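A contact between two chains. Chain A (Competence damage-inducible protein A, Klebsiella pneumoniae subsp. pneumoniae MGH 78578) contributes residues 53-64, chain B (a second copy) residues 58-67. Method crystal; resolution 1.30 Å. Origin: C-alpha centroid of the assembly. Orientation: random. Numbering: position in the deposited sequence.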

# COMPACT_ATOMS: atom_id res chain seq x y z
N ASP A 53 -10.68 -5.53 -11.97
CA ASP A 53 -11.96 -5.47 -11.26
C ASP A 53 -11.67 -5.49 -9.76
O ASP A 53 -12.35 -6.16 -8.99
CB ASP A 53 -12.81 -6.66 -11.68
CG ASP A 53 -14.29 -6.51 -11.30
OD1 ASP A 53 -14.81 -5.38 -11.12
OD2 ASP A 53 -14.95 -7.57 -11.20
N THR A 54 -10.65 -4.73 -9.36
CA THR A 54 -10.18 -4.71 -7.97
C THR A 54 -11.30 -4.61 -6.93
O THR A 54 -11.35 -5.38 -5.99
CB THR A 54 -9.25 -3.52 -7.76
OG1 THR A 54 -8.18 -3.59 -8.69
CG2 THR A 54 -8.67 -3.53 -6.36
N ALA A 55 -12.23 -3.69 -7.15
CA ALA A 55 -13.26 -3.41 -6.15
C ALA A 55 -14.17 -4.60 -5.89
O ALA A 55 -14.82 -4.65 -4.85
CB ALA A 55 -14.08 -2.21 -6.59
N ALA A 56 -14.23 -5.54 -6.83
CA ALA A 56 -15.02 -6.75 -6.66
C ALA A 56 -14.44 -7.73 -5.63
O ALA A 56 -15.14 -8.67 -5.21
CB ALA A 56 -15.19 -7.46 -8.00
N PHE A 57 -13.18 -7.53 -5.24
CA PHE A 57 -12.54 -8.45 -4.28
C PHE A 57 -11.58 -7.84 -3.26
O PHE A 57 -11.08 -8.55 -2.40
CB PHE A 57 -11.81 -9.58 -5.02
CG PHE A 57 -10.66 -9.11 -5.85
CD1 PHE A 57 -9.38 -8.99 -5.31
CD2 PHE A 57 -10.86 -8.71 -7.17
CE1 PHE A 57 -8.34 -8.52 -6.10
CE2 PHE A 57 -9.83 -8.26 -7.94
CZ PHE A 57 -8.56 -8.14 -7.40
N TYR A 58 -11.30 -6.55 -3.35
CA TYR A 58 -10.25 -5.92 -2.52
C TYR A 58 -10.56 -4.47 -2.34
O TYR A 58 -10.92 -3.77 -3.30
CB TYR A 58 -8.91 -6.04 -3.25
CG TYR A 58 -7.70 -5.42 -2.53
CD1 TYR A 58 -7.32 -4.11 -2.76
CD2 TYR A 58 -6.94 -6.17 -1.67
CE1 TYR A 58 -6.22 -3.57 -2.12
CE2 TYR A 58 -5.85 -5.66 -1.04
CZ TYR A 58 -5.48 -4.35 -1.25
OH TYR A 58 -4.36 -3.84 -0.64
N ASP A 59 -10.40 -3.98 -1.12
CA ASP A 59 -10.42 -2.53 -0.99
C ASP A 59 -9.50 -1.90 0.03
O ASP A 59 -9.37 -0.70 -0.06
CB ASP A 59 -11.84 -2.04 -0.80
CG ASP A 59 -12.50 -2.65 0.39
OD1 ASP A 59 -11.87 -2.66 1.45
OD2 ASP A 59 -13.66 -3.09 0.27
N THR A 60 -8.83 -2.67 0.89
CA THR A 60 -7.97 -2.09 1.91
C THR A 60 -6.59 -2.75 1.95
O THR A 60 -6.49 -3.97 2.07
CB THR A 60 -8.64 -2.20 3.28
OG1 THR A 60 -9.90 -1.51 3.26
CG2 THR A 60 -7.77 -1.62 4.41
N GLY A 61 -5.56 -1.93 1.91
CA GLY A 61 -4.21 -2.34 2.20
C GLY A 61 -3.53 -1.33 3.09
O GLY A 61 -3.82 -0.15 3.03
N VAL A 62 -2.58 -1.80 3.88
CA VAL A 62 -1.71 -0.92 4.62
C VAL A 62 -0.26 -1.24 4.41
O VAL A 62 0.11 -2.39 4.11
CB VAL A 62 -2.03 -0.88 6.13
CG1 VAL A 62 -3.49 -0.54 6.37
CG2 VAL A 62 -1.68 -2.20 6.83
N VAL A 63 0.57 -0.20 4.57
CA VAL A 63 2.01 -0.30 4.58
C VAL A 63 2.45 0.25 5.93
O VAL A 63 2.20 1.42 6.24
CB VAL A 63 2.64 0.49 3.43
CG1 VAL A 63 4.15 0.40 3.48
CG2 VAL A 63 2.10 -0.03 2.13
N THR A 64 3.06 -0.61 6.74
CA THR A 64 3.48 -0.28 8.12
C THR A 64 4.95 -0.62 8.20
O THR A 64 5.31 -1.77 8.46
CB THR A 64 2.66 -1.06 9.16
OG1 THR A 64 2.70 -2.46 8.87
CG2 THR A 64 1.22 -0.60 9.17
N TYR B 58 9.33 8.39 6.66
CA TYR B 58 8.07 7.75 6.26
C TYR B 58 7.91 6.38 6.91
O TYR B 58 8.85 5.59 6.89
CB TYR B 58 8.08 7.55 4.75
CG TYR B 58 6.84 6.90 4.15
CD1 TYR B 58 5.73 7.63 3.81
CD2 TYR B 58 6.80 5.52 3.92
CE1 TYR B 58 4.61 7.07 3.26
CE2 TYR B 58 5.67 4.93 3.36
CZ TYR B 58 4.58 5.72 3.03
OH TYR B 58 3.46 5.14 2.43
N ASP B 59 6.73 6.08 7.44
CA ASP B 59 6.48 4.70 7.84
C ASP B 59 5.07 4.18 7.61
O ASP B 59 4.86 2.99 7.85
CB ASP B 59 6.93 4.43 9.29
CG ASP B 59 6.05 5.06 10.35
OD1 ASP B 59 5.12 5.83 10.03
OD2 ASP B 59 6.28 4.78 11.56
N THR B 60 4.12 5.02 7.16
CA THR B 60 2.72 4.62 7.11
C THR B 60 2.08 5.05 5.79
O THR B 60 2.09 6.24 5.45
CB THR B 60 1.93 5.24 8.27
OG1 THR B 60 2.53 4.87 9.52
CG2 THR B 60 0.49 4.79 8.25
N GLY B 61 1.53 4.07 5.09
CA GLY B 61 0.71 4.32 3.94
C GLY B 61 -0.54 3.47 3.97
O GLY B 61 -0.53 2.35 4.52
N VAL B 62 -1.64 3.97 3.42
CA VAL B 62 -2.84 3.15 3.26
C VAL B 62 -3.28 3.16 1.80
O VAL B 62 -3.05 4.15 1.05
CB VAL B 62 -4.00 3.57 4.19
CG1 VAL B 62 -3.55 3.52 5.65
CG2 VAL B 62 -4.56 4.94 3.86
N VAL B 63 -3.98 2.10 1.43
CA VAL B 63 -4.67 1.97 0.16
C VAL B 63 -6.13 1.73 0.51
O VAL B 63 -6.46 0.77 1.18
CB VAL B 63 -4.10 0.81 -0.69
CG1 VAL B 63 -4.89 0.66 -1.98
CG2 VAL B 63 -2.61 1.01 -0.95
N THR B 64 -6.99 2.66 0.12
CA THR B 64 -8.42 2.62 0.41
C THR B 64 -9.16 2.74 -0.91
O THR B 64 -9.42 3.84 -1.39
CB THR B 64 -8.82 3.74 1.37
OG1 THR B 64 -8.39 5.03 0.86
CG2 THR B 64 -8.22 3.53 2.72
N PHE B 65 -9.41 1.59 -1.55
CA PHE B 65 -9.83 1.54 -2.95
C PHE B 65 -11.31 1.82 -3.17
O PHE B 65 -11.71 2.20 -4.26
CB PHE B 65 -9.43 0.20 -3.56
CG PHE B 65 -9.25 0.25 -5.03
CD1 PHE B 65 -8.04 0.68 -5.55
CD2 PHE B 65 -10.26 -0.15 -5.92
CE1 PHE B 65 -7.84 0.76 -6.92
CE2 PHE B 65 -10.05 -0.05 -7.29
CZ PHE B 65 -8.84 0.40 -7.78
N SER B 66 -12.12 1.58 -2.15
CA SER B 66 -13.58 1.71 -2.21
C SER B 66 -14.10 2.76 -1.25
O SER B 66 -13.36 3.25 -0.38
CB SER B 66 -14.23 0.40 -1.80
OG SER B 66 -14.05 0.16 -0.41
N ASP B 67 -15.38 3.09 -1.39
CA ASP B 67 -15.99 4.09 -0.54
C ASP B 67 -15.98 3.60 0.92
O ASP B 67 -15.65 4.37 1.84
CB ASP B 67 -17.44 4.39 -0.94
CG ASP B 67 -17.59 5.19 -2.22
OD1 ASP B 67 -16.59 5.61 -2.85
OD2 ASP B 67 -18.76 5.43 -2.61
O HOH W 1 -16.05 -2.05 -0.68

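The most unusual feature of this contact is a strand that pairs with its own copy about Val A62 and Val B62, with a glycine in each chain set opposite a valine of the other. The two strand axes run antiparallel, at 171°, and approach to 4.5 Å; the CA atoms of Val A62 and Val B62 lie 4.4 Å apart.

Four backbone hydrogen bonds define the register. Gly A61 N donates to Val B63 O (2.9 Å) and Val B63 N to Gly A61 O (2.8 Å); the equivalent pair about the Val A62-Val B62 centre is Val A63 N to Gly B61 O (2.8 Å) and Gly B61 N to Val A63 O (3.0 Å). Their N-H...O angles of 166-168° are nearly linear. The non-hydrogen-bonded pairs lie between and beyond them, where CA-H...O contacts form, such as Thr A60 CA to Val B63 O at 3.3 Å, with 152° at the hydrogen.

Val A62 and Val B62 share one face with Thr A60, Thr A64, Thr B60 and Thr B64, and their CG1 atoms meet at 4.1 Å. On the other face, the glycines leave room for tyrosine: an ideal CB on Gly A61 would lie 2.2 Å from Tyr A58 OH, and one on Gly B61 2.3 Å from Tyr B58 OH. The Tyr A58 ring presents its edge to Val B63, CE1 to CG1 at 4.4 Å.

Past the strand of chain B, Phe B65 N donates to Asp A59 O at 2.7 Å and 170°. The Phe B65 ring receives Thr A54 CG2 over one face, 3.9 Å from the centroid and 15° off the normal, a CH-pi contact. Nearby, a water bridges the chains: it donates to Asp A59 OD2 (2.8 Å) and hydrogen-bonds with Ser B66 OG (3.0 Å).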